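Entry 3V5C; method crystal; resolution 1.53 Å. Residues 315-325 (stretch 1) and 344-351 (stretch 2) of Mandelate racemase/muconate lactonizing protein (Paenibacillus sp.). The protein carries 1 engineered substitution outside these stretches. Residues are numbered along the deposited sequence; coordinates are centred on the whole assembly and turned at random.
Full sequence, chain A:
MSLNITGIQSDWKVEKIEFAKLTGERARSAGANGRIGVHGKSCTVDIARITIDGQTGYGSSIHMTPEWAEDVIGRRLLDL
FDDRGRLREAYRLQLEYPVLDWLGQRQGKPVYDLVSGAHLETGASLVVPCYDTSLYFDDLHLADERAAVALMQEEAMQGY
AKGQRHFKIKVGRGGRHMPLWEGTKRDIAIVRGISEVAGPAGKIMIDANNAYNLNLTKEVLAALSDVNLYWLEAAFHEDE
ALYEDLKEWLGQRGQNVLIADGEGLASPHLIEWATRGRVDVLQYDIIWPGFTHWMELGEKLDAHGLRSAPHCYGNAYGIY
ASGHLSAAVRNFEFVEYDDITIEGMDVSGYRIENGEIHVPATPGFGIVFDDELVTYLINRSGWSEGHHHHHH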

# COMPACT_ATOMS: atom_id res chain seq x y z
N ASN A 315 4.23 6.78 -0.68
CA ASN A 315 3.93 7.23 0.67
C ASN A 315 4.31 6.19 1.70
O ASN A 315 3.63 5.15 1.87
CB ASN A 315 2.44 7.61 0.78
CG ASN A 315 2.12 8.29 2.08
OD1 ASN A 315 2.69 7.98 3.14
ND2 ASN A 315 1.17 9.24 2.02
N ALA A 316 5.43 6.43 2.39
CA ALA A 316 5.96 5.46 3.33
C ALA A 316 4.96 5.15 4.43
O ALA A 316 4.88 4.01 4.89
CB ALA A 316 7.28 5.95 3.93
N TYR A 317 4.17 6.15 4.82
CA TYR A 317 3.26 5.96 5.94
C TYR A 317 2.26 4.85 5.65
O TYR A 317 1.84 4.12 6.54
CB TYR A 317 2.52 7.25 6.25
CG TYR A 317 1.64 7.18 7.48
CD1 TYR A 317 0.31 6.79 7.39
CD2 TYR A 317 2.17 7.48 8.73
CE1 TYR A 317 -0.48 6.73 8.51
CE2 TYR A 317 1.37 7.41 9.89
CZ TYR A 317 0.05 7.03 9.75
OH TYR A 317 -0.76 6.96 10.86
N GLY A 318 1.87 4.72 4.38
CA GLY A 318 0.88 3.72 3.99
C GLY A 318 1.29 2.29 4.24
O GLY A 318 0.43 1.41 4.36
N ILE A 319 2.59 2.03 4.30
CA ILE A 319 3.07 0.70 4.60
C ILE A 319 2.57 0.23 5.96
O ILE A 319 2.05 -0.90 6.10
CB ILE A 319 4.61 0.69 4.58
CG1 ILE A 319 5.09 1.04 3.17
CG2 ILE A 319 5.15 -0.66 5.07
CD1 ILE A 319 6.62 1.27 3.12
N TYR A 320 2.73 1.09 6.96
CA TYR A 320 2.43 0.76 8.35
C TYR A 320 0.91 0.70 8.53
O TYR A 320 0.39 -0.20 9.19
CB TYR A 320 3.15 1.77 9.28
CG TYR A 320 4.59 1.86 8.82
CD1 TYR A 320 5.47 0.82 9.08
CD2 TYR A 320 5.03 2.91 8.03
CE1 TYR A 320 6.77 0.84 8.59
CE2 TYR A 320 6.33 2.96 7.55
CZ TYR A 320 7.20 1.92 7.84
OH TYR A 320 8.50 1.93 7.35
N ALA A 321 0.21 1.63 7.89
CA ALA A 321 -1.26 1.61 7.85
C ALA A 321 -1.79 0.29 7.31
O ALA A 321 -2.68 -0.33 7.88
CB ALA A 321 -1.76 2.77 7.02
N SER A 322 -1.23 -0.15 6.18
CA SER A 322 -1.60 -1.43 5.58
C SER A 322 -1.47 -2.58 6.56
O SER A 322 -2.32 -3.46 6.64
CB SER A 322 -0.74 -1.72 4.36
OG SER A 322 -0.91 -0.74 3.35
N GLY A 323 -0.35 -2.61 7.28
CA GLY A 323 -0.15 -3.65 8.28
C GLY A 323 -1.28 -3.71 9.30
O GLY A 323 -1.78 -4.80 9.59
N HIS A 324 -1.71 -2.57 9.82
CA HIS A 324 -2.83 -2.56 10.76
C HIS A 324 -4.17 -2.92 10.10
O HIS A 324 -5.00 -3.60 10.71
CB HIS A 324 -2.95 -1.20 11.45
CG HIS A 324 -1.90 -0.96 12.48
ND1 HIS A 324 -2.16 -1.03 13.84
CD2 HIS A 324 -0.59 -0.66 12.37
CE1 HIS A 324 -1.05 -0.77 14.51
NE2 HIS A 324 -0.08 -0.55 13.64
N LEU A 325 -4.37 -2.48 8.86
CA LEU A 325 -5.63 -2.76 8.17
C LEU A 325 -5.86 -4.26 8.06
O LEU A 325 -7.00 -4.74 8.08
CB LEU A 325 -5.59 -2.18 6.76
CG LEU A 325 -6.79 -2.49 5.85
CD1 LEU A 325 -8.06 -1.87 6.44
CD2 LEU A 325 -6.54 -1.96 4.44
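Stretch 2, residues 344-351: GMDVSGYR

Stretch 1 is a short loop leading into a helix that runs on to Leu325, held by backbone bonds such as Ser322 N to Gly318 O (2.9 Å) and Leu325 N to Ala321 O (2.9 Å). Before the helix, the side chain of Asn315 reaches forward to cap it, its OD1 accepting a weak hydrogen bond from Tyr317 N at 2.9 Å. Stretch 2 is irregular by comparison: Met345 and Asp346 are extended as strand, and a type I turn from Val347 to Tyr350 follows, closed by Tyr350 N to Val347 O at 2.9 Å. Asp346 braces this turn from outside the contact, OD1 accepting from both Ser348 N (2.9 Å) and Ser348 OG (2.7 Å). Gly344, ahead of the strand, has phi/psi of 87/0°, where a CB would be jammed against the preceding carbonyl O.

The two stretches advance in the same general sense: Tyr317 has its CA nearest that of Met345 (CA to CA 8.9 Å), and one helical turn later Tyr320 is matched with Tyr350 (CA to CA 8.2 Å). At these separations the contact is made chiefly by side chains, and it buries 340 Å² over both sides.

Met345 points toward the start of stretch 1 with chi1 and chi2 both t. Met345 CE lies 4.1 Å from Ala316 CB and 4.1 Å from Tyr320 CE2, while Met345 SD lies at the edge of the Tyr317 ring, 4.2 Å from Tyr317 CD2. Tyr320 is the centre of the contact, with 98 Å² covered by stretch 2. Val347 CG1 sits over one face of its ring, 3.9 Å from the centroid of Tyr320 and 24° off the normal, a CH-pi contact; Val347 CG2 approaches Tyr320 OH at 3.5 Å. The turn thus brings Val347 and Tyr350 to the same tyrosine. The edge of Tyr320 is directed at the face of Tyr350, with ring centroids 4.7 Å apart and planes at 63°, and Tyr320 CB packs 3.6 Å from Tyr350 CZ.

Tyr350 reaches across the helix, its OH lying 3.5 Å from Tyr320 CB. The CA-to-CB bond of His324 points sideways to stretch 2, but the end of the ring comes nearer, and His324 NE2 donates to Tyr350 OH at 3.0 Å; the 125° angle at the hydrogen makes this bond weak. It is nevertheless the one hydrogen bond between the stretches, in a contact otherwise built from apolar and aromatic packing.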

# COMPACT_ATOMS: atom_id res chain seq x y z
N GLY A 344 12.24 12.20 11.13
CA GLY A 344 11.22 12.51 12.13
C GLY A 344 10.14 11.46 12.30
O GLY A 344 9.22 11.64 13.10
N MET A 345 10.21 10.38 11.55
CA MET A 345 9.18 9.35 11.60
C MET A 345 9.81 8.00 11.97
O MET A 345 10.26 7.25 11.10
CB MET A 345 8.43 9.27 10.26
CG MET A 345 7.20 8.33 10.28
SD MET A 345 6.25 8.42 8.74
CE MET A 345 6.87 6.99 7.87
N ASP A 346 9.85 7.71 13.27
CA ASP A 346 10.53 6.52 13.78
C ASP A 346 9.64 5.29 13.66
O ASP A 346 8.66 5.14 14.39
CB ASP A 346 10.93 6.76 15.24
CG ASP A 346 11.66 5.59 15.88
OD1 ASP A 346 11.77 4.51 15.27
OD2 ASP A 346 12.11 5.76 17.03
N VAL A 347 9.99 4.41 12.72
CA VAL A 347 9.24 3.19 12.46
C VAL A 347 9.98 1.96 12.97
O VAL A 347 9.65 0.83 12.60
CB VAL A 347 8.95 3.04 10.95
CG1 VAL A 347 8.13 4.23 10.45
CG2 VAL A 347 10.26 2.92 10.16
N SER A 348 10.95 2.16 13.87
CA SER A 348 11.80 1.06 14.33
C SER A 348 11.05 -0.01 15.14
O SER A 348 11.58 -1.11 15.37
CB SER A 348 12.96 1.62 15.15
OG SER A 348 12.51 2.16 16.37
N GLY A 349 9.83 0.29 15.56
CA GLY A 349 9.01 -0.71 16.21
C GLY A 349 8.60 -1.84 15.26
O GLY A 349 8.24 -2.93 15.70
N TYR A 350 8.65 -1.57 13.96
CA TYR A 350 8.35 -2.57 12.95
C TYR A 350 9.63 -3.27 12.50
O TYR A 350 10.69 -2.65 12.43
CB TYR A 350 7.73 -1.91 11.71
CG TYR A 350 6.34 -1.35 11.91
CD1 TYR A 350 6.13 -0.14 12.57
CD2 TYR A 350 5.23 -2.01 11.38
CE1 TYR A 350 4.85 0.38 12.74
CE2 TYR A 350 3.96 -1.49 11.55
CZ TYR A 350 3.77 -0.30 12.22
OH TYR A 350 2.49 0.20 12.37
N ARG A 351 9.53 -4.55 12.17
CA ARG A 351 10.65 -5.24 11.56
C ARG A 351 10.19 -6.23 10.49
O ARG A 351 9.05 -6.69 10.51
CB ARG A 351 11.50 -5.93 12.63
CG ARG A 351 10.75 -6.95 13.45
CD ARG A 351 11.64 -7.57 14.55
NE ARG A 351 10.98 -8.73 15.13
CZ ARG A 351 11.12 -9.97 14.67
NH1 ARG A 351 11.90 -10.20 13.63
NH2 ARG A 351 10.47 -10.97 15.25